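Local coordinates for leucine-rich repeat protein (Bacteroides thetaiotaomicron, PDB 4ECN) that is of unknown function but probably binds other proteins outside the cell through a long curved solenoid of leucine-rich repeats, at residues A[601-606]-A[625-630]; A[650-655]-A[677-682]; A[608-613]-A[633-638]. All coordinates share one frame; numbering follows the deposited sequence.

Contact 1 (A[601-606]-A[625-630])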
loop_
_atom_site.group_PDB
_atom_site.type_symbol
_atom_site.label_atom_id
_atom_site.label_comp_id
_atom_site.label_asym_id
_atom_site.label_seq_id
_atom_site.Cartn_x
_atom_site.Cartn_y
_atom_site.Cartn_z
ATOM N N LYS A 601 7.908 5.467 18.803
ATOM C CA LYS A 601 7.561 4.051 18.851
ATOM C C LYS A 601 8.846 3.233 18.948
ATOM O O LYS A 601 9.570 3.088 17.961
ATOM C CB LYS A 601 6.720 3.647 17.621
ATOM C CG LYS A 601 5.369 4.360 17.444
ATOM C CD LYS A 601 4.307 3.975 18.493
ATOM C CE LYS A 601 3.023 4.708 18.195
ATOM N NZ LYS A 601 1.907 4.250 19.059
ATOM N N LEU A 602 9.171 2.764 20.166
ATOM C CA LEU A 602 10.390 1.988 20.402
ATOM C C LEU A 602 10.057 0.533 20.756
ATOM O O LEU A 602 10.949 -0.216 21.146
ATOM C CB LEU A 602 11.220 2.640 21.530
ATOM C CG LEU A 602 11.843 4.027 21.243
ATOM C CD1 LEU A 602 12.309 4.681 22.513
ATOM C CD2 LEU A 602 12.987 3.953 20.237
ATOM N N ASP A 603 8.788 0.111 20.535
ATOM C CA ASP A 603 8.293 -1.228 20.860
ATOM C C ASP A 603 9.076 -2.348 20.185
ATOM O O ASP A 603 9.647 -2.157 19.117
ATOM C CB ASP A 603 6.830 -1.370 20.469
ATOM C CG ASP A 603 5.975 -0.196 20.879
ATOM O OD1 ASP A 603 5.962 0.810 20.137
ATOM O OD2 ASP A 603 5.300 -0.290 21.929
ATOM N N TYR A 604 9.093 -3.522 20.824
ATOM C CA TYR A 604 9.748 -4.746 20.358
ATOM C C TYR A 604 11.220 -4.526 20.039
ATOM O O TYR A 604 11.616 -4.514 18.877
ATOM C CB TYR A 604 9.036 -5.344 19.140
ATOM C CG TYR A 604 7.656 -5.884 19.452
ATOM C CD1 TYR A 604 6.527 -5.069 19.368
ATOM C CD2 TYR A 604 7.477 -7.208 19.838
ATOM C CE1 TYR A 604 5.254 -5.560 19.657
ATOM C CE2 TYR A 604 6.209 -7.709 20.137
ATOM C CZ TYR A 604 5.098 -6.883 20.041
ATOM O OH TYR A 604 3.842 -7.380 20.312
ATOM N N ASN A 605 12.037 -4.391 21.094
ATOM C CA ASN A 605 13.501 -4.283 21.040
ATOM C C ASN A 605 14.085 -4.941 22.316
ATOM O O ASN A 605 13.439 -5.815 22.897
ATOM C CB ASN A 605 13.944 -2.827 20.876
ATOM C CG ASN A 605 13.741 -2.255 19.500
ATOM O OD1 ASN A 605 14.469 -2.568 18.562
ATOM N ND2 ASN A 605 12.851 -1.294 19.379
ATOM N N GLN A 606 15.271 -4.518 22.762
ATOM C CA GLN A 606 15.917 -5.058 23.958
ATOM C C GLN A 606 16.530 -3.908 24.781
ATOM O O GLN A 606 17.668 -3.997 25.247
ATOM C CB GLN A 606 16.974 -6.106 23.556
ATOM C CG GLN A 606 16.376 -7.478 23.254
ATOM C CD GLN A 606 16.951 -8.083 22.006
ATOM O OE1 GLN A 606 18.184 -8.241 21.849
ATOM N NE2 GLN A 606 16.049 -8.464 21.100
ATOM N N GLY A 625 5.083 4.463 22.442
ATOM C CA GLY A 625 5.294 3.031 22.609
ATOM C C GLY A 625 6.678 2.653 23.073
ATOM O O GLY A 625 7.675 3.000 22.421
ATOM N N PHE A 626 6.741 1.953 24.224
ATOM C CA PHE A 626 7.981 1.439 24.816
ATOM C C PHE A 626 7.782 -0.013 25.227
ATOM O O PHE A 626 8.567 -0.548 26.018
ATOM C CB PHE A 626 8.432 2.278 26.030
ATOM C CG PHE A 626 8.369 3.779 25.884
ATOM C CD1 PHE A 626 7.213 4.479 26.221
ATOM C CD2 PHE A 626 9.471 4.497 25.435
ATOM C CE1 PHE A 626 7.159 5.857 26.098
ATOM C CE2 PHE A 626 9.418 5.881 25.314
ATOM C CZ PHE A 626 8.261 6.551 25.642
ATOM N N SER A 627 6.712 -0.647 24.725
ATOM C CA SER A 627 6.374 -2.009 25.085
ATOM C C SER A 627 7.345 -2.998 24.496
ATOM O O SER A 627 8.042 -2.683 23.538
ATOM C CB SER A 627 4.965 -2.354 24.617
ATOM O OG SER A 627 4.962 -2.580 23.218
ATOM N N HIS A 628 7.335 -4.225 25.033
ATOM C CA HIS A 628 8.114 -5.366 24.577
ATOM C C HIS A 628 9.599 -5.018 24.504
ATOM O O HIS A 628 10.213 -5.066 23.435
ATOM C CB HIS A 628 7.598 -5.895 23.237
ATOM C CG HIS A 628 6.245 -6.531 23.356
ATOM N ND1 HIS A 628 5.074 -5.783 23.226
ATOM C CD2 HIS A 628 5.914 -7.815 23.620
ATOM C CE1 HIS A 628 4.078 -6.643 23.391
ATOM N NE2 HIS A 628 4.529 -7.878 23.617
ATOM N N ASN A 629 10.164 -4.685 25.675
ATOM C CA ASN A 629 11.587 -4.410 25.857
ATOM C C ASN A 629 12.057 -5.098 27.144
ATOM O O ASN A 629 11.440 -6.083 27.563
ATOM C CB ASN A 629 11.888 -2.916 25.862
ATOM C CG ASN A 629 11.917 -2.326 24.502
ATOM O OD1 ASN A 629 12.923 -2.370 23.827
ATOM N ND2 ASN A 629 10.828 -1.732 24.084
ATOM N N LYS A 630 13.159 -4.625 27.731
ATOM C CA LYS A 630 13.724 -5.195 28.946
ATOM C C LYS A 630 13.879 -4.066 29.986
ATOM O O LYS A 630 14.748 -4.143 30.875
ATOM C CB LYS A 630 15.067 -5.893 28.626
ATOM C CG LYS A 630 14.934 -7.179 27.780
ATOM C CD LYS A 630 16.303 -7.809 27.412
ATOM C CE LYS A 630 16.203 -9.106 26.619
ATOM N NZ LYS A 630 17.537 -9.648 26.218
#
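Asp-603 and Ser-627 form the tight part of this contact, where two successive leucine-rich repeats run nearly parallel. Ser-627 OG donates to Asp-603 OD2 (2.6 Å) on the anti lone pair of that oxygen, while Ser-627 N reaches the same oxygen from above the carboxylate plane. OG stands between the backbone N and carbonyl carbon of Ser-627 (chi1 76°), which turns it to the acid. Backbone bonds continue the pairing: Leu-602 N to Gly-625 O (2.7 Å), Tyr-604 N to Ser-627 O and Asn-605 N to His-628 O (both 3.0 Å). Asn-629 ND2 bonds weakly to Leu-602 O, and Asn-629 OD1 accepts from Ile-607 N, as in the asparagine ladder of such repeats. On the exposed side the Tyr-604 and His-628 rings form an offset stack, centroids 3.9 Å apart and planes at 8°, with Tyr-604 CZ over the imidazole centre. Beyond it the contact thins to Gln-606 CG lying alongside Lys-630 CE, 3.7 Å away. Because Ser-627 OG donates to the buried Asp-603 and accepts from His-628 ND1 in the imidazole plane, it links acid and ring, and the two donors on OD2 would be expected to favour a charged carboxylate.

Contact 2 (A[650-655]-A[677-682])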
loop_
_atom_site.group_PDB
_atom_site.type_symbol
_atom_site.label_atom_id
_atom_site.label_comp_id
_atom_site.label_asym_id
_atom_site.label_seq_id
_atom_site.Cartn_x
_atom_site.Cartn_y
_atom_site.Cartn_z
ATOM N N ASP A 650 2.756 3.483 26.743
ATOM C CA ASP A 650 2.679 2.018 26.798
ATOM C C ASP A 650 4.034 1.421 27.215
ATOM O O ASP A 650 5.029 1.458 26.464
ATOM C CB ASP A 650 2.214 1.421 25.457
ATOM C CG ASP A 650 2.101 -0.103 25.397
ATOM O OD1 ASP A 650 1.981 -0.748 26.487
ATOM O OD2 ASP A 650 2.078 -0.651 24.266
ATOM N N PHE A 651 4.052 0.855 28.425
ATOM C CA PHE A 651 5.234 0.211 28.987
ATOM C C PHE A 651 4.964 -1.257 29.277
ATOM O O PHE A 651 5.644 -1.856 30.107
ATOM C CB PHE A 651 5.669 0.934 30.270
ATOM C CG PHE A 651 6.201 2.329 30.087
ATOM C CD1 PHE A 651 7.479 2.540 29.588
ATOM C CD2 PHE A 651 5.477 3.424 30.525
ATOM C CE1 PHE A 651 7.995 3.822 29.467
ATOM C CE2 PHE A 651 5.992 4.713 30.410
ATOM C CZ PHE A 651 7.242 4.909 29.866
ATOM N N SER A 652 3.979 -1.841 28.600
ATOM C CA SER A 652 3.639 -3.248 28.786
ATOM C C SER A 652 4.787 -4.145 28.314
ATOM O O SER A 652 5.581 -3.731 27.475
ATOM C CB SER A 652 2.344 -3.604 28.049
ATOM O OG SER A 652 2.432 -3.401 26.647
ATOM N N TYR A 653 4.887 -5.356 28.886
ATOM C CA TYR A 653 5.885 -6.376 28.552
ATOM C C TYR A 653 7.328 -5.841 28.677
ATOM O O TYR A 653 8.090 -5.829 27.711
ATOM C CB TYR A 653 5.647 -6.950 27.148
ATOM C CG TYR A 653 4.368 -7.749 27.040
ATOM C CD1 TYR A 653 3.171 -7.142 26.677
ATOM C CD2 TYR A 653 4.361 -9.123 27.272
ATOM C CE1 TYR A 653 1.995 -7.880 26.551
ATOM C CE2 TYR A 653 3.189 -9.872 27.154
ATOM C CZ TYR A 653 2.010 -9.246 26.781
ATOM O OH TYR A 653 0.860 -9.978 26.652
ATOM N N ASN A 654 7.699 -5.452 29.900
ATOM C CA ASN A 654 9.042 -5.002 30.282
ATOM C C ASN A 654 9.436 -5.708 31.598
ATOM O O ASN A 654 8.838 -6.741 31.921
ATOM C CB ASN A 654 9.097 -3.481 30.393
ATOM C CG ASN A 654 9.257 -2.809 29.066
ATOM O OD1 ASN A 654 10.326 -2.845 28.476
ATOM N ND2 ASN A 654 8.234 -2.116 28.598
ATOM N N LYS A 655 10.404 -5.157 32.363
ATOM C CA LYS A 655 10.883 -5.731 33.623
ATOM C C LYS A 655 10.881 -4.669 34.714
ATOM O O LYS A 655 11.821 -4.617 35.512
ATOM C CB LYS A 655 12.308 -6.316 33.433
ATOM C CG LYS A 655 12.412 -7.426 32.392
ATOM C CD LYS A 655 13.816 -7.988 32.283
ATOM C CE LYS A 655 13.909 -9.446 32.675
ATOM N NZ LYS A 655 13.764 -9.660 34.146
ATOM N N THR A 677 -3.835 7.576 30.023
ATOM C CA THR A 677 -3.701 6.128 30.190
ATOM C C THR A 677 -2.215 5.752 30.349
ATOM O O THR A 677 -1.347 6.214 29.599
ATOM C CB THR A 677 -4.357 5.365 29.025
ATOM O OG1 THR A 677 -5.749 5.701 28.945
ATOM C CG2 THR A 677 -4.227 3.861 29.167
ATOM N N VAL A 678 -1.937 4.911 31.364
ATOM C CA VAL A 678 -0.594 4.419 31.676
ATOM C C VAL A 678 -0.678 2.908 31.685
ATOM O O VAL A 678 -1.456 2.360 32.467
ATOM C CB VAL A 678 -0.015 5.005 32.987
ATOM C CG1 VAL A 678 1.321 4.362 33.331
ATOM C CG2 VAL A 678 0.129 6.519 32.886
ATOM N N THR A 679 0.049 2.243 30.750
ATOM C CA THR A 679 0.020 0.790 30.649
ATOM C C THR A 679 1.294 0.240 31.223
ATOM O O THR A 679 2.379 0.526 30.715
ATOM C CB THR A 679 -0.200 0.314 29.218
ATOM O OG1 THR A 679 -1.234 1.078 28.587
ATOM C CG2 THR A 679 -0.463 -1.195 29.142
ATOM N N LEU A 680 1.157 -0.534 32.298
ATOM C CA LEU A 680 2.275 -1.136 32.999
ATOM C C LEU A 680 2.028 -2.616 33.223
ATOM O O LEU A 680 2.616 -3.208 34.122
ATOM C CB LEU A 680 2.502 -0.409 34.332
ATOM C CG LEU A 680 3.089 1.008 34.268
ATOM C CD1 LEU A 680 2.862 1.750 35.570
ATOM C CD2 LEU A 680 4.545 0.983 33.871
ATOM N N SER A 681 1.184 -3.227 32.383
ATOM C CA SER A 681 0.861 -4.655 32.460
ATOM C C SER A 681 2.045 -5.473 31.949
ATOM O O SER A 681 2.833 -4.956 31.146
ATOM C CB SER A 681 -0.412 -4.973 31.690
ATOM O OG SER A 681 -0.292 -4.562 30.344
ATOM N N TYR A 682 2.221 -6.716 32.476
ATOM C CA TYR A 682 3.332 -7.637 32.170
ATOM C C TYR A 682 4.638 -6.960 32.497
ATOM O O TYR A 682 5.350 -6.469 31.612
ATOM C CB TYR A 682 3.330 -8.161 30.731
ATOM C CG TYR A 682 2.089 -8.948 30.387
ATOM C CD1 TYR A 682 0.941 -8.308 29.917
ATOM C CD2 TYR A 682 2.058 -10.334 30.520
ATOM C CE1 TYR A 682 -0.205 -9.026 29.589
ATOM C CE2 TYR A 682 0.921 -11.065 30.175
ATOM C CZ TYR A 682 -0.203 -10.406 29.693
ATOM O OH TYR A 682 -1.337 -11.104 29.346
#
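Tyr-682 lies against Tyr-653 along its whole length, the two rings pointing the same way in an offset stack with centroids 4.0 Å apart and planes at 9°. CG of Tyr-682 is anti to the carbonyl carbon (chi1 -61°), as in Tyr-653, which lets the rings lie nearly parallel. Tyr-682 CB sits over the face of the Tyr-653 ring in a CH-pi contact, 3.8 Å from the centroid. CG comes next, 3.5 Å from Tyr-653 CE2, near the ring's rim. On one branch CD1 meets Tyr-653 CZ at 3.4 Å and CE1 faces Tyr-653 OH; on the other CD2 packs on Tyr-653 CE2. At the far end CZ has Tyr-653 OH above it at 3.2 Å, and the hydroxyls finish 3.7 Å apart. Phe-651 N bonds to Thr-679 O, Tyr-653 N to Ser-681 O and Asn-654 N to Tyr-682 O. Asp-650 OD1 accepts from Ser-652 N, closing an Asx turn, and from Ser-652 OG (2.7 Å). Leu-680 CD2 packs on Phe-651 CB at 3.8 Å. The contact continues the parallel pairing of adjacent leucine-rich-repeat coils: strand 675-679 lies between strands 646-650 and 701-703, and His-628 stacks on the face of Tyr-653 opposite Tyr-682.

Contact 3 (A[608-613]-A[633-638])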
loop_
_atom_site.group_PDB
_atom_site.type_symbol
_atom_site.label_atom_id
_atom_site.label_comp_id
_atom_site.label_asym_id
_atom_site.label_seq_id
_atom_site.Cartn_x
_atom_site.Cartn_y
_atom_site.Cartn_z
ATOM N N GLU A 608 16.996 -1.628 27.990
ATOM C CA GLU A 608 16.984 -1.831 29.449
ATOM C C GLU A 608 16.711 -0.535 30.190
ATOM O O GLU A 608 16.098 -0.556 31.269
ATOM C CB GLU A 608 18.326 -2.411 29.942
ATOM C CG GLU A 608 18.764 -3.728 29.311
ATOM C CD GLU A 608 20.097 -4.256 29.810
ATOM O OE1 GLU A 608 20.233 -4.468 31.038
ATOM O OE2 GLU A 608 20.999 -4.474 28.968
ATOM N N GLU A 609 17.231 0.588 29.640
ATOM C CA GLU A 609 17.073 1.945 30.175
ATOM C C GLU A 609 16.980 2.976 29.062
ATOM O O GLU A 609 17.681 2.861 28.048
ATOM C CB GLU A 609 18.227 2.334 31.128
ATOM C CG GLU A 609 18.107 1.719 32.516
ATOM C CD GLU A 609 18.792 2.481 33.632
ATOM O OE1 GLU A 609 18.261 3.541 34.040
ATOM O OE2 GLU A 609 19.814 1.976 34.154
ATOM N N ILE A 610 16.140 4.007 29.272
ATOM C CA ILE A 610 15.965 5.138 28.342
ATOM C C ILE A 610 16.692 6.359 28.961
ATOM O O ILE A 610 16.438 6.653 30.132
ATOM C CB ILE A 610 14.455 5.390 28.062
ATOM C CG1 ILE A 610 13.825 4.169 27.389
ATOM C CG2 ILE A 610 14.243 6.626 27.219
ATOM C CD1 ILE A 610 12.369 4.101 27.456
ATOM N N PRO A 611 17.626 7.035 28.242
ATOM C CA PRO A 611 18.343 8.194 28.837
ATOM C C PRO A 611 17.394 9.304 29.317
ATOM O O PRO A 611 16.435 9.609 28.605
ATOM C CB PRO A 611 19.215 8.698 27.688
ATOM C CG PRO A 611 19.334 7.542 26.765
ATOM C CD PRO A 611 18.054 6.796 26.852
ATOM N N GLU A 612 17.649 9.903 30.528
ATOM C CA GLU A 612 16.792 10.938 31.174
ATOM C C GLU A 612 16.640 12.186 30.241
ATOM O O GLU A 612 15.685 12.964 30.393
ATOM C CB GLU A 612 17.349 11.334 32.570
ATOM C CG GLU A 612 16.315 11.904 33.554
ATOM C CD GLU A 612 16.487 11.649 35.056
ATOM O OE1 GLU A 612 17.002 10.569 35.433
ATOM O OE2 GLU A 612 15.993 12.480 35.857
ATOM N N ASP A 613 17.536 12.298 29.230
ATOM C CA ASP A 613 17.589 13.346 28.207
ATOM C C ASP A 613 17.347 12.772 26.787
ATOM O O ASP A 613 17.729 13.427 25.809
ATOM C CB ASP A 613 18.972 14.049 28.269
ATOM C CG ASP A 613 20.216 13.161 28.088
ATOM O OD1 ASP A 613 20.094 11.921 28.227
ATOM O OD2 ASP A 613 21.325 13.719 27.870
ATOM N N TYR A 633 13.044 0.327 34.648
ATOM C CA TYR A 633 12.409 1.506 35.268
ATOM C C TYR A 633 11.587 2.350 34.299
ATOM O O TYR A 633 11.893 2.381 33.091
ATOM C CB TYR A 633 13.491 2.459 35.857
ATOM C CG TYR A 633 14.531 1.813 36.740
ATOM C CD1 TYR A 633 14.291 1.603 38.096
ATOM C CD2 TYR A 633 15.777 1.458 36.234
ATOM C CE1 TYR A 633 15.263 1.044 38.924
ATOM C CE2 TYR A 633 16.743 0.858 37.043
ATOM C CZ TYR A 633 16.486 0.664 38.390
ATOM O OH TYR A 633 17.447 0.108 39.194
ATOM N N ILE A 634 10.609 3.117 34.861
ATOM C CA ILE A 634 9.845 4.107 34.113
ATOM C C ILE A 634 10.813 5.292 33.931
ATOM O O ILE A 634 11.344 5.790 34.940
ATOM C CB ILE A 634 8.479 4.485 34.773
ATOM C CG1 ILE A 634 7.533 3.268 34.887
ATOM C CG2 ILE A 634 7.777 5.636 34.017
ATOM C CD1 ILE A 634 6.676 3.297 36.117
ATOM N N PRO A 635 11.158 5.682 32.671
ATOM C CA PRO A 635 12.114 6.790 32.489
ATOM C C PRO A 635 11.503 8.146 32.893
ATOM O O PRO A 635 10.321 8.387 32.637
ATOM C CB PRO A 635 12.435 6.728 30.991
ATOM C CG PRO A 635 11.224 6.127 30.372
ATOM C CD PRO A 635 10.666 5.167 31.371
ATOM N N ASN A 636 12.303 9.023 33.536
ATOM C CA ASN A 636 11.850 10.348 33.983
ATOM C C ASN A 636 11.960 11.384 32.821
ATOM O O ASN A 636 12.643 12.417 32.944
ATOM C CB ASN A 636 12.649 10.799 35.208
ATOM C CG ASN A 636 12.020 11.949 35.944
ATOM O OD1 ASN A 636 10.818 12.219 35.837
ATOM N ND2 ASN A 636 12.801 12.614 36.760
ATOM N N ILE A 637 11.256 11.103 31.697
ATOM C CA ILE A 637 11.293 11.939 30.499
ATOM C C ILE A 637 9.947 12.655 30.245
ATOM O O ILE A 637 9.773 13.239 29.171
ATOM C CB ILE A 637 11.710 11.103 29.262
ATOM C CG1 ILE A 637 10.809 9.870 29.054
ATOM C CG2 ILE A 637 13.192 10.721 29.351
ATOM C CD1 ILE A 637 10.916 9.235 27.656
ATOM N N PHE A 638 9.031 12.662 31.234
ATOM C CA PHE A 638 7.721 13.322 31.113
ATOM C C PHE A 638 7.557 14.351 32.228
ATOM O O PHE A 638 8.440 14.453 33.070
ATOM C CB PHE A 638 6.574 12.295 31.136
ATOM C CG PHE A 638 6.821 11.080 30.271
ATOM C CD1 PHE A 638 6.718 11.155 28.891
ATOM C CD2 PHE A 638 7.172 9.862 30.839
ATOM C CE1 PHE A 638 6.955 10.037 28.095
ATOM C CE2 PHE A 638 7.423 8.746 30.035
ATOM C CZ PHE A 638 7.305 8.842 28.669
HETATM O O HOH W 1 14.210 3.614 31.887
#
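In the non-strand part of two adjacent coils of the leucine-rich-repeat solenoid, Ile-610 meets Pro-635 where, past the strands and the asparagine-containing turns of Asn-605 and Asn-629, both coils carry an Ile-Pro pair (Ile-610 and Pro-611, Ile-634 and Pro-635). The two side chains cross at an angle, Ile-610 CD1 resting 3.7 Å from Pro-635 CG and Ile-610 CB 3.8 Å from Pro-635 CB. With CG1 anti to the carbonyl carbon (chi1 -62°), the other branch, CG2, is turned to Ile-637, whose CD1 lies 4.3 Å from it. Ile-637 CG2 in turn packs against the carbonyl oxygens Pro-611 O and Glu-612 O. Polar pairing is slight. Glu-612 bends at chi2 to bring OE2 to Asn-636 ND2 at 3.3 Å, a weak bond with carboxylate and amide planes 61° apart. Asn-636, the centre of an inverse gamma turn, has its amide held more firmly from outside the segments, ND2 by Asp-669 O and OD1 by Lys-671 N. Glu-609 lies alongside Tyr-633, its OE1 near CD2 of the ring. No direct backbone hydrogen bond joins the segments; instead a water molecule bridges them, accepting from Ile-610 N at 3.3 Å and donating to Tyr-633 O at 2.9 Å.

From the N terminus, 601-606 is followed almost at once by 608-613, and 625-630 by 633-638, so contacts 1 and 3 cross: contact 1 closes one repeat-long loop beside the parallel strands, and contact 3 an overlapping loop shifted a few residues along. Contact 2 follows in series, closing its own loop from 650-655 to 677-682. Phe-626 packs on Ile-610 and Phe-638 of contact 3, while its backbone N probably bonds to Asp-650 O of contact 2. Phe-651 likewise packs on Pro-635 and Phe-638. Together they join successive coils, contacts 1 and 2 at the ends of strands 596-601, 623-625, 646-650 and 675-679, contact 3 beyond them, with the Phe-626, Phe-651 and Phe-638 side chains packing in between.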